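Local coordinates for protein mevalonate kinase (Staphylococcus aureus, PDB 2X7I) that probably catalyses the ATP-dependent phosphorylation of mevalonate to 5-phosphomevalonate, a step of the mevalonate pathway to isoprenoids, as a GHMP-family kinase, at residues A[16-21]-A[230-235]; A[238-243]-A[265-270]; A[251-256]-A[296-301]; A[276-281]-A[287-292]. All coordinates share one frame; numbering follows the deposited sequence.

Interaction 1 of 4, residues A[16-21]-A[230-235]; sequences ILIGEH and ADIFNE
The phenyl ring of Phe233 meets Leu17 at its edge, where the methyl CD2 of Leu17 lies near the ring plane, 4.1 Å from Phe233 CZ. Both faces of the ring are taken by other residues: the aliphatic chain of Lys266 runs over one, with its CD 3.8 Å from Phe233 CD1, while Leu279 covers the opposite one, with CD1 over the ring and CD2 by the rim at CE2. The ring is thus sandwiched, and Leu17 closes its far end. A chi1 of -92°, away from the usual staggered values, swings the ring from the helix toward the loop. One residue along, Ile18 offers its terminal methyl: CD1 of Ile18 reaches CG2 of Ile232 at 3.7 Å, and the two side chains cross at about a right angle. Leu17 and Ile18 form the corner of the chain after strand 6-16, which presents their two side chains to neighbouring residues of one helix. Val214 and Ala217 of helix 203-222 also pack on Ile18. The corner belongs to the sequence KIILIGEHAV, which matches the first conserved motif of GHMP kinases, and its buried apolar side chains here pack against helix 226-243 of the C-terminal part of the fold.

Interaction 2 of 4, residues A[238-243]-A[265-270]; sequences ADLKAL and GKLTGA
With CG trans to the backbone N (chi1 177°), Leu240 extends its isobutyl group from helix 226-243 toward the end of strand 264-267, where Leu267, its CG turned beside the backbone N at chi1 -59°, comes to meet it. The two side chains lie roughly perpendicular and touch through one methyl each, Leu240 CD2 lying 4.0 Å from Leu267 CD1. The other branch of the fork, CD1 of Leu240, rests 3.9 Å from the carbonyl O of Ala270, so a single leucine spans both the strand and the loop that leaves it. That loop turns toward the helix through Gly269 and Ala270, which both have positive phi. It belongs to the sequence KLTGAGRGG, matching the glycine-rich third motif of GHMP kinases, which lies at the active site in relatives. Ile250 of helix 248-259 also packs on Leu267, and His206 of helix 203-222 on Leu240.

Beside this apolar pair, the ammonium group of Lys266 donates to Leu267 O over 2.7 Å, tilted 33° from the carbonyl plane, and also binds Leu17 O. Two main-chain carbonyls thus grip a buried charge and tie the strand end to the corner at Leu17. Across the contact itself the methyls make van der Waals contacts without directional bonds, so the fit rests on shape, while polarity is handled next door by the lysine.

Interaction 3 of 4, residues A[251-256]-A[296-301]; sequences EQLMKI and AGAAHT
The methyl of Ala296 is the bump on which two side chains of helix 248-259 converge. Ile256 comes to it end-on with its delta methyl, and Leu253 flanks it with CD1, so that Ala296 CB sits in the notch between residues one helical turn apart. The approach of Ile256 CD1 to Ala296 CB, 3.2 Å, is tighter than usual van der Waals contact, and its exact value is doubtful. Leu253 CD1 stays at 4.2 Å from Ala296 CB. The leucine in turn is forked over the turn: with CG anti to the backbone N (chi1 -159°), it stretches away from the helix, and its second methyl, CD2, lies 4.2 Å from Ala298 CB. One side chain thus bridges the two alanines on either side of Gly297.

The turn that carries both alanines is made by the way helix 283-295 ends. Gly297, with positive phi, is the C-prime residue of a Schellman motif in which Ala298 N bonds to Val293 O and Gly297 N to Glu294 O. Ala298 folds back onto Val293, giving the hydrophobic contact that often accompanies this cap, and Val293 and Ile179 also pack on Leu253. Beyond it, Ala299 and His300 both face Asp180 in a classic beta bulge as the chain enters strand 300-305.

The contact is carried by aliphatic carbons on both sides. Its small partners let helix 248-259 come close to the turn, whose backbone polar groups are partly satisfied internally by the Schellman bonds.

Interaction 4 of 4, residues A[276-281]-A[287-292]; sequences MLLLAK and KNIVKA
A strand running through a short turn into a helix that packs back on it is the setting here: strand 276-280 is followed almost at once by helix 283-295, and Ile289 of the helix is the residue that returns to the strand. Its two arms divide the work. CG2, anti to the backbone N, touches CD1 of Leu278 at 3.7 Å, and the delta methyl lies 3.9 Å from CB of Ala280. The side chains of Leu278 and Ile289 approach each other at a slant. Leu278 and Ala280 are two residues apart on the same face of the strand, so both point at the helix, while Leu279 between them points away, to the other side of the sheet. The four-stranded antiparallel sheet, with strand order 264-267, 276-280, 175-180, 300-305, and its packed helices have the layout of a ferredoxin-like fold, as in the C-terminal domain of GHMP kinases. On the face covered by helix 283-295, Val177 of the neighbouring strand also meets Ile289, and Ala262 touches both Leu278 and Ile289. A chi1 of -57° sets CG of Leu278 opposite its own carbonyl carbon, which brings CD1 to the isoleucine, while CD2 lies against Met254 of helix 248-259.

In the fold
Interactions 1 and 2 have centres 8 Å apart and share helix 226-243; interactions 3 and 4 lie 9 Å apart, and the two pairs are 16 to 18 Å apart. Interactions 2, 3 and 4 all reach the four-stranded sheet. Along the chain, interaction 1 comes first and has 208 residues between its segments, 2 and 3 alternate, and 4 falls within the span of 3. Interaction 1 therefore joins the N-terminal corner to the C-terminal region, while the other three stay within that region, joining its helices to the sheet or, in interaction 3, to the turn that leads into it. Lys266 links 1 to 2, and Met254 links 3 to both 2 and 4.

Interaction 1 of 4, residues A[16-21]-A[230-235]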
loop_
_atom_site.group_PDB
_atom_site.type_symbol
_atom_site.label_atom_id
_atom_site.label_comp_id
_atom_site.label_asym_id
_atom_site.label_seq_id
_atom_site.Cartn_x
_atom_site.Cartn_y
_atom_site.Cartn_z
ATOM N N ILE A 16 -5.671 0.069 2.121
ATOM C CA ILE A 16 -7.121 0.087 2.151
ATOM C C ILE A 16 -7.474 -0.162 3.607
ATOM O O ILE A 16 -7.376 -1.291 4.089
ATOM C CB ILE A 16 -7.742 -1.014 1.255
ATOM C CG1 ILE A 16 -7.273 -0.891 -0.206
ATOM C CG2 ILE A 16 -9.255 -0.950 1.313
ATOM C CD1 ILE A 16 -7.598 0.444 -0.864
ATOM N N LEU A 17 -7.831 0.902 4.322
ATOM C CA LEU A 17 -8.197 0.787 5.730
ATOM C C LEU A 17 -9.415 -0.110 5.901
ATOM O O LEU A 17 -9.440 -0.981 6.771
ATOM C CB LEU A 17 -8.505 2.160 6.312
ATOM C CG LEU A 17 -7.320 3.088 6.586
ATOM C CD1 LEU A 17 -7.850 4.344 7.262
ATOM C CD2 LEU A 17 -6.260 2.433 7.449
ATOM N N ILE A 18 -10.425 0.128 5.064
ATOM C CA ILE A 18 -11.658 -0.653 5.050
ATOM C C ILE A 18 -12.056 -0.781 3.597
ATOM O O ILE A 18 -11.986 0.196 2.846
ATOM C CB ILE A 18 -12.807 0.051 5.780
ATOM C CG1 ILE A 18 -12.376 0.556 7.146
ATOM C CG2 ILE A 18 -14.003 -0.878 5.949
ATOM C CD1 ILE A 18 -13.184 1.764 7.605
ATOM N N GLY A 19 -12.477 -1.979 3.207
ATOM C CA GLY A 19 -12.856 -2.256 1.829
ATOM C C GLY A 19 -12.119 -3.463 1.298
ATOM O O GLY A 19 -11.145 -3.916 1.899
ATOM N N GLU A 20 -12.588 -3.983 0.169
ATOM C CA GLU A 20 -12.011 -5.181 -0.419
ATOM C C GLU A 20 -10.680 -4.933 -1.116
ATOM O O GLU A 20 -10.303 -3.807 -1.413
ATOM C CB GLU A 20 -13.008 -5.874 -1.374
ATOM C CG GLU A 20 -13.337 -5.129 -2.669
ATOM C CD GLU A 20 -14.659 -5.600 -3.297
ATOM O OE1 GLU A 20 -14.677 -6.679 -3.940
ATOM O OE2 GLU A 20 -15.681 -4.892 -3.124
ATOM N N HIS A 21 -9.970 -6.030 -1.339
ATOM C CA HIS A 21 -8.726 -6.038 -2.083
ATOM C C HIS A 21 -8.956 -5.635 -3.544
ATOM O O HIS A 21 -9.950 -6.010 -4.147
ATOM C CB HIS A 21 -8.123 -7.453 -2.001
ATOM C CG HIS A 21 -6.934 -7.659 -2.881
ATOM N ND1 HIS A 21 -7.007 -8.330 -4.083
ATOM C CD2 HIS A 21 -5.636 -7.305 -2.728
ATOM C CE1 HIS A 21 -5.809 -8.370 -4.641
ATOM N NE2 HIS A 21 -4.958 -7.758 -3.838
ATOM N N ALA A 230 -11.437 3.439 15.753
ATOM C CA ALA A 230 -11.187 2.240 16.555
ATOM C C ALA A 230 -12.457 1.371 16.678
ATOM O O ALA A 230 -12.426 0.162 16.439
ATOM C CB ALA A 230 -10.668 2.634 17.940
ATOM N N ASP A 231 -13.571 2.002 17.031
ATOM C CA ASP A 231 -14.869 1.335 17.054
ATOM C C ASP A 231 -15.130 0.628 15.716
ATOM O O ASP A 231 -15.381 -0.577 15.679
ATOM C CB ASP A 231 -15.961 2.360 17.366
ATOM C CG ASP A 231 -17.364 1.788 17.278
ATOM O OD1 ASP A 231 -17.534 0.555 17.183
ATOM O OD2 ASP A 231 -18.315 2.591 17.306
ATOM N N ILE A 232 -15.031 1.378 14.625
ATOM C CA ILE A 232 -15.266 0.848 13.278
ATOM C C ILE A 232 -14.346 -0.328 12.937
ATOM O O ILE A 232 -14.805 -1.321 12.384
ATOM C CB ILE A 232 -15.155 1.974 12.210
ATOM C CG1 ILE A 232 -16.353 2.924 12.347
ATOM C CG2 ILE A 232 -15.097 1.404 10.809
ATOM C CD1 ILE A 232 -16.199 4.219 11.608
ATOM N N PHE A 233 -13.062 -0.227 13.274
ATOM C CA PHE A 233 -12.129 -1.351 13.067
ATOM C C PHE A 233 -12.633 -2.607 13.786
ATOM O O PHE A 233 -12.669 -3.684 13.206
ATOM C CB PHE A 233 -10.727 -1.017 13.581
ATOM C CG PHE A 233 -9.797 -0.413 12.545
ATOM C CD1 PHE A 233 -10.264 0.458 11.565
ATOM C CD2 PHE A 233 -8.443 -0.698 12.583
ATOM C CE1 PHE A 233 -9.397 1.011 10.630
ATOM C CE2 PHE A 233 -7.571 -0.153 11.649
ATOM C CZ PHE A 233 -8.057 0.709 10.673
ATOM N N ASN A 234 -13.020 -2.454 15.054
ATOM C CA ASN A 234 -13.434 -3.588 15.884
ATOM C C ASN A 234 -14.778 -4.175 15.439
ATOM O O ASN A 234 -14.996 -5.388 15.532
ATOM C CB ASN A 234 -13.478 -3.180 17.360
ATOM C CG ASN A 234 -12.087 -2.926 17.945
ATOM O OD1 ASN A 234 -11.155 -3.700 17.705
ATOM N ND2 ASN A 234 -11.955 -1.862 18.740
ATOM N N GLU A 235 -15.664 -3.315 14.941
ATOM C CA GLU A 235 -16.922 -3.763 14.340
ATOM C C GLU A 235 -16.692 -4.548 13.059
ATOM O O GLU A 235 -17.327 -5.581 12.849
ATOM C CB GLU A 235 -17.873 -2.583 14.082
ATOM C CG GLU A 235 -18.359 -1.941 15.369
ATOM C CD GLU A 235 -19.660 -1.166 15.228
ATOM O OE1 GLU A 235 -20.603 -1.667 14.564
ATOM O OE2 GLU A 235 -19.758 -0.070 15.822
#

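Interaction 2 of 4, residues A[238-243]-A[265-270]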
loop_
_atom_site.group_PDB
_atom_site.type_symbol
_atom_site.label_atom_id
_atom_site.label_comp_id
_atom_site.label_asym_id
_atom_site.label_seq_id
_atom_site.Cartn_x
_atom_site.Cartn_y
_atom_site.Cartn_z
ATOM N N ALA A 238 -15.212 -8.125 14.091
ATOM C CA ALA A 238 -16.266 -8.931 14.686
ATOM C C ALA A 238 -17.251 -9.404 13.621
ATOM O O ALA A 238 -17.644 -10.575 13.616
ATOM C CB ALA A 238 -16.995 -8.136 15.781
ATOM N N ASP A 239 -17.633 -8.500 12.721
ATOM C CA ASP A 239 -18.513 -8.844 11.605
ATOM C C ASP A 239 -17.908 -9.954 10.747
ATOM O O ASP A 239 -18.600 -10.924 10.427
ATOM C CB ASP A 239 -18.815 -7.626 10.723
ATOM C CG ASP A 239 -19.892 -7.910 9.685
ATOM O OD1 ASP A 239 -19.537 -8.258 8.541
ATOM O OD2 ASP A 239 -21.099 -7.815 10.016
ATOM N N LEU A 240 -16.630 -9.817 10.391
ATOM C CA LEU A 240 -15.929 -10.844 9.608
ATOM C C LEU A 240 -15.950 -12.193 10.322
ATOM O O LEU A 240 -16.266 -13.220 9.717
ATOM C CB LEU A 240 -14.469 -10.443 9.332
ATOM C CG LEU A 240 -13.614 -11.479 8.581
ATOM C CD1 LEU A 240 -14.020 -11.562 7.113
ATOM C CD2 LEU A 240 -12.134 -11.168 8.717
ATOM N N LYS A 241 -15.608 -12.171 11.608
ATOM C CA LYS A 241 -15.492 -13.387 12.411
ATOM C C LYS A 241 -16.847 -14.045 12.652
ATOM O O LYS A 241 -16.957 -15.265 12.673
ATOM C CB LYS A 241 -14.857 -13.079 13.763
ATOM C CG LYS A 241 -13.407 -12.648 13.722
ATOM C CD LYS A 241 -12.622 -13.231 14.909
ATOM C CE LYS A 241 -13.268 -12.942 16.271
ATOM N NZ LYS A 241 -13.220 -14.151 17.159
ATOM N N ALA A 242 -17.869 -13.217 12.850
ATOM C CA ALA A 242 -19.233 -13.690 13.001
ATOM C C ALA A 242 -19.695 -14.468 11.768
ATOM O O ALA A 242 -20.400 -15.467 11.891
ATOM C CB ALA A 242 -20.167 -12.506 13.256
ATOM N N LEU A 243 -19.277 -14.012 10.587
ATOM C CA LEU A 243 -19.828 -14.504 9.319
ATOM C C LEU A 243 -18.915 -15.446 8.545
ATOM O O LEU A 243 -19.318 -15.957 7.509
ATOM C CB LEU A 243 -20.202 -13.320 8.418
ATOM C CG LEU A 243 -21.381 -12.480 8.907
ATOM C CD1 LEU A 243 -21.541 -11.258 8.023
ATOM C CD2 LEU A 243 -22.668 -13.321 8.953
ATOM N N GLY A 265 -8.242 -3.686 16.029
ATOM C CA GLY A 265 -7.591 -4.547 15.053
ATOM C C GLY A 265 -8.539 -5.005 13.957
ATOM O O GLY A 265 -9.733 -5.219 14.204
ATOM N N LYS A 266 -8.010 -5.124 12.738
ATOM C CA LYS A 266 -8.729 -5.732 11.614
ATOM C C LYS A 266 -7.772 -6.184 10.526
ATOM O O LYS A 266 -6.607 -5.805 10.504
ATOM C CB LYS A 266 -9.758 -4.767 11.011
ATOM C CG LYS A 266 -9.180 -3.618 10.156
ATOM C CD LYS A 266 -10.278 -2.741 9.566
ATOM C CE LYS A 266 -11.033 -3.407 8.404
ATOM N NZ LYS A 266 -10.213 -3.547 7.168
ATOM N N LEU A 267 -8.279 -7.007 9.623
ATOM C CA LEU A 267 -7.542 -7.432 8.446
ATOM C C LEU A 267 -7.922 -6.526 7.287
ATOM O O LEU A 267 -9.033 -6.001 7.232
ATOM C CB LEU A 267 -7.891 -8.876 8.106
ATOM C CG LEU A 267 -7.622 -9.923 9.191
ATOM C CD1 LEU A 267 -8.092 -11.302 8.731
ATOM C CD2 LEU A 267 -6.146 -9.955 9.567
ATOM N N THR A 268 -7.001 -6.344 6.352
ATOM C CA THR A 268 -7.302 -5.582 5.146
ATOM C C THR A 268 -8.040 -6.452 4.147
ATOM O O THR A 268 -8.085 -7.673 4.290
ATOM C CB THR A 268 -6.020 -5.041 4.488
ATOM O OG1 THR A 268 -5.161 -6.131 4.120
ATOM C CG2 THR A 268 -5.303 -4.109 5.441
ATOM N N GLY A 269 -8.636 -5.819 3.143
ATOM C CA GLY A 269 -9.179 -6.541 1.986
ATOM C C GLY A 269 -10.402 -7.380 2.279
ATOM O O GLY A 269 -10.583 -8.454 1.706
ATOM N N ALA A 270 -11.248 -6.882 3.178
ATOM C CA ALA A 270 -12.486 -7.559 3.554
ATOM C C ALA A 270 -12.217 -8.974 4.058
ATOM O O ALA A 270 -12.948 -9.899 3.730
ATOM C CB ALA A 270 -13.469 -7.571 2.374
#

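Interaction 3 of 4, residues A[251-256]-A[296-301]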
loop_
_atom_site.group_PDB
_atom_site.type_symbol
_atom_site.label_atom_id
_atom_site.label_comp_id
_atom_site.label_asym_id
_atom_site.label_seq_id
_atom_site.Cartn_x
_atom_site.Cartn_y
_atom_site.Cartn_z
ATOM N N GLU A 251 -5.778 -14.799 14.611
ATOM C CA GLU A 251 -6.505 -14.241 15.748
ATOM C C GLU A 251 -5.588 -14.136 16.968
ATOM O O GLU A 251 -5.661 -13.164 17.712
ATOM C CB GLU A 251 -7.773 -15.054 16.070
ATOM C CG GLU A 251 -8.798 -15.186 14.914
ATOM C CD GLU A 251 -9.050 -13.887 14.126
ATOM O OE1 GLU A 251 -9.235 -13.979 12.891
ATOM O OE2 GLU A 251 -9.072 -12.788 14.724
ATOM N N GLN A 252 -4.715 -15.126 17.142
ATOM C CA GLN A 252 -3.732 -15.125 18.230
ATOM C C GLN A 252 -2.710 -13.990 18.083
ATOM O O GLN A 252 -2.216 -13.470 19.077
ATOM C CB GLN A 252 -3.011 -16.480 18.308
ATOM C CG GLN A 252 -2.278 -16.748 19.633
ATOM C CD GLN A 252 -3.123 -17.502 20.671
ATOM O OE1 GLN A 252 -4.339 -17.310 20.775
ATOM N NE2 GLN A 252 -2.467 -18.361 21.447
ATOM N N LEU A 253 -2.392 -13.611 16.847
ATOM C CA LEU A 253 -1.487 -12.497 16.603
ATOM C C LEU A 253 -2.155 -11.170 16.972
ATOM O O LEU A 253 -1.520 -10.293 17.555
ATOM C CB LEU A 253 -1.031 -12.479 15.141
ATOM C CG LEU A 253 0.256 -11.715 14.813
ATOM C CD1 LEU A 253 1.434 -12.264 15.607
ATOM C CD2 LEU A 253 0.546 -11.796 13.320
ATOM N N MET A 254 -3.433 -11.018 16.639
ATOM C CA MET A 254 -4.174 -9.829 17.040
ATOM C C MET A 254 -4.359 -9.789 18.567
ATOM O O MET A 254 -4.248 -8.734 19.184
ATOM C CB MET A 254 -5.528 -9.770 16.336
ATOM C CG MET A 254 -6.185 -8.403 16.409
ATOM S SD MET A 254 -7.828 -8.386 15.689
ATOM C CE MET A 254 -7.410 -8.430 13.941
ATOM N N LYS A 255 -4.630 -10.946 19.164
ATOM C CA LYS A 255 -4.729 -11.077 20.615
ATOM C C LYS A 255 -3.459 -10.573 21.303
ATOM O O LYS A 255 -3.534 -9.874 22.310
ATOM C CB LYS A 255 -4.979 -12.541 20.985
ATOM C CG LYS A 255 -5.102 -12.840 22.480
ATOM C CD LYS A 255 -4.727 -14.296 22.764
ATOM C CE LYS A 255 -5.061 -14.713 24.188
ATOM N NZ LYS A 255 -6.530 -14.695 24.432
ATOM N N ILE A 256 -2.300 -10.930 20.753
ATOM C CA ILE A 256 -1.008 -10.468 21.276
ATOM C C ILE A 256 -0.815 -8.954 21.101
ATOM O O ILE A 256 -0.272 -8.291 21.985
ATOM C CB ILE A 256 0.171 -11.247 20.633
ATOM C CG1 ILE A 256 0.268 -12.644 21.256
ATOM C CG2 ILE A 256 1.493 -10.507 20.816
ATOM C CD1 ILE A 256 1.296 -13.534 20.618
ATOM N N ALA A 296 6.320 -12.918 18.499
ATOM C CA ALA A 296 5.321 -13.973 18.289
ATOM C C ALA A 296 5.214 -14.435 16.831
ATOM O O ALA A 296 4.283 -15.167 16.481
ATOM C CB ALA A 296 3.962 -13.509 18.788
ATOM N N GLY A 297 6.147 -13.999 15.981
ATOM C CA GLY A 297 6.267 -14.529 14.621
ATOM C C GLY A 297 5.863 -13.619 13.465
ATOM O O GLY A 297 6.137 -13.961 12.312
ATOM N N ALA A 298 5.211 -12.482 13.737
ATOM C CA ALA A 298 4.877 -11.534 12.663
ATOM C C ALA A 298 6.114 -11.354 11.800
ATOM O O ALA A 298 7.179 -11.010 12.314
ATOM C CB ALA A 298 4.437 -10.199 13.219
ATOM N N ALA A 299 5.987 -11.610 10.498
ATOM C CA ALA A 299 7.156 -11.622 9.613
ATOM C C ALA A 299 7.752 -10.226 9.420
ATOM O O ALA A 299 8.970 -10.066 9.467
ATOM C CB ALA A 299 6.811 -12.257 8.262
ATOM N N HIS A 300 6.901 -9.228 9.206
ATOM C CA HIS A 300 7.352 -7.846 8.977
ATOM C C HIS A 300 6.337 -6.869 9.564
ATOM O O HIS A 300 5.141 -7.152 9.581
ATOM C CB HIS A 300 7.530 -7.550 7.479
ATOM C CG HIS A 300 8.260 -8.620 6.722
ATOM N ND1 HIS A 300 9.635 -8.714 6.696
ATOM C CD2 HIS A 300 7.800 -9.643 5.962
ATOM C CE1 HIS A 300 9.991 -9.749 5.953
ATOM N NE2 HIS A 300 8.896 -10.327 5.491
ATOM N N THR A 301 6.816 -5.729 10.047
ATOM C CA THR A 301 5.944 -4.713 10.628
ATOM C C THR A 301 6.333 -3.292 10.231
ATOM O O THR A 301 7.458 -3.044 9.830
ATOM C CB THR A 301 5.904 -4.807 12.172
ATOM O OG1 THR A 301 7.230 -4.667 12.697
ATOM C CG2 THR A 301 5.308 -6.152 12.616
#

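Interaction 4 of 4, residues A[276-281]-A[287-292]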
loop_
_atom_site.group_PDB
_atom_site.type_symbol
_atom_site.label_atom_id
_atom_site.label_comp_id
_atom_site.label_asym_id
_atom_site.label_seq_id
_atom_site.Cartn_x
_atom_site.Cartn_y
_atom_site.Cartn_z
ATOM N N MET A 276 -2.398 -6.944 8.693
ATOM C CA MET A 276 -3.176 -6.763 9.915
ATOM C C MET A 276 -2.905 -5.335 10.332
ATOM O O MET A 276 -1.751 -4.903 10.323
ATOM C CB MET A 276 -2.748 -7.733 11.017
ATOM C CG MET A 276 -3.696 -7.754 12.213
ATOM S SD MET A 276 -3.336 -9.043 13.434
ATOM C CE MET A 276 -2.225 -8.152 14.486
ATOM N N LEU A 277 -3.962 -4.601 10.657
ATOM C CA LEU A 277 -3.855 -3.211 11.080
ATOM C C LEU A 277 -4.266 -3.096 12.554
ATOM O O LEU A 277 -5.387 -3.465 12.910
ATOM C CB LEU A 277 -4.753 -2.323 10.210
ATOM C CG LEU A 277 -4.698 -2.552 8.692
ATOM C CD1 LEU A 277 -5.758 -1.745 7.964
ATOM C CD2 LEU A 277 -3.324 -2.227 8.147
ATOM N N LEU A 278 -3.364 -2.600 13.401
ATOM C CA LEU A 278 -3.665 -2.400 14.826
ATOM C C LEU A 278 -3.532 -0.924 15.180
ATOM O O LEU A 278 -2.580 -0.270 14.766
ATOM C CB LEU A 278 -2.723 -3.222 15.722
ATOM C CG LEU A 278 -2.700 -4.738 15.475
ATOM C CD1 LEU A 278 -1.583 -5.420 16.274
ATOM C CD2 LEU A 278 -4.043 -5.347 15.802
ATOM N N LEU A 279 -4.485 -0.412 15.955
ATOM C CA LEU A 279 -4.517 0.995 16.310
ATOM C C LEU A 279 -3.976 1.201 17.719
ATOM O O LEU A 279 -4.372 0.510 18.654
ATOM C CB LEU A 279 -5.942 1.544 16.193
ATOM C CG LEU A 279 -6.568 1.569 14.792
ATOM C CD1 LEU A 279 -7.855 2.382 14.805
ATOM C CD2 LEU A 279 -5.606 2.134 13.745
ATOM N N ALA A 280 -3.050 2.148 17.850
ATOM C CA ALA A 280 -2.436 2.489 19.130
ATOM C C ALA A 280 -2.546 3.987 19.311
ATOM O O ALA A 280 -2.543 4.728 18.331
ATOM C CB ALA A 280 -0.990 2.068 19.152
ATOM N N LYS A 281 -2.644 4.419 20.563
ATOM C CA LYS A 281 -2.830 5.828 20.889
ATOM C C LYS A 281 -1.543 6.647 20.743
ATOM O O LYS A 281 -1.602 7.831 20.398
ATOM C CB LYS A 281 -3.366 5.980 22.321
ATOM C CG LYS A 281 -4.727 5.328 22.544
ATOM C CD LYS A 281 -5.204 5.481 23.999
ATOM C CE LYS A 281 -6.706 5.237 24.141
ATOM N NZ LYS A 281 -7.208 5.645 25.503
ATOM N N LYS A 287 5.416 0.849 19.480
ATOM C CA LYS A 287 6.712 0.151 19.519
ATOM C C LYS A 287 6.637 -1.129 20.359
ATOM O O LYS A 287 7.296 -2.121 20.047
ATOM C CB LYS A 287 7.825 1.066 20.042
ATOM C CG LYS A 287 8.213 2.193 19.082
ATOM C CD LYS A 287 9.275 3.104 19.686
ATOM C CE LYS A 287 9.768 4.141 18.681
ATOM N NZ LYS A 287 10.660 5.159 19.319
ATOM N N ASN A 288 5.826 -1.105 21.412
ATOM C CA ASN A 288 5.614 -2.288 22.246
ATOM C C ASN A 288 4.836 -3.371 21.501
ATOM O O ASN A 288 5.140 -4.556 21.626
ATOM C CB ASN A 288 4.874 -1.915 23.536
ATOM C CG ASN A 288 5.686 -1.005 24.436
ATOM O OD1 ASN A 288 6.860 -0.732 24.175
ATOM N ND2 ASN A 288 5.057 -0.518 25.498
ATOM N N ILE A 289 3.832 -2.958 20.734
ATOM C CA ILE A 289 3.059 -3.883 19.909
ATOM C C ILE A 289 3.963 -4.552 18.885
ATOM O O ILE A 289 3.902 -5.764 18.706
ATOM C CB ILE A 289 1.893 -3.171 19.182
ATOM C CG1 ILE A 289 0.782 -2.818 20.174
ATOM C CG2 ILE A 289 1.329 -4.046 18.062
ATOM C CD1 ILE A 289 -0.178 -1.763 19.661
ATOM N N VAL A 290 4.806 -3.756 18.230
ATOM C CA VAL A 290 5.716 -4.261 17.207
ATOM C C VAL A 290 6.585 -5.367 17.780
ATOM O O VAL A 290 6.614 -6.467 17.244
ATOM C CB VAL A 290 6.608 -3.135 16.614
ATOM C CG1 VAL A 290 7.829 -3.711 15.907
ATOM C CG2 VAL A 290 5.793 -2.269 15.658
ATOM N N LYS A 291 7.268 -5.090 18.887
ATOM C CA LYS A 291 8.169 -6.072 19.459
ATOM C C LYS A 291 7.441 -7.355 19.866
ATOM O O LYS A 291 7.911 -8.450 19.555
ATOM C CB LYS A 291 8.950 -5.493 20.639
ATOM C CG LYS A 291 9.983 -4.403 20.274
ATOM C CD LYS A 291 10.962 -4.811 19.141
ATOM C CE LYS A 291 12.437 -4.498 19.475
ATOM N NZ LYS A 291 12.667 -3.289 20.333
ATOM N N ALA A 292 6.298 -7.223 20.536
ATOM C CA ALA A 292 5.528 -8.393 20.971
ATOM C C ALA A 292 5.029 -9.243 19.798
ATOM O O ALA A 292 4.994 -10.473 19.894
ATOM C CB ALA A 292 4.357 -7.963 21.838
#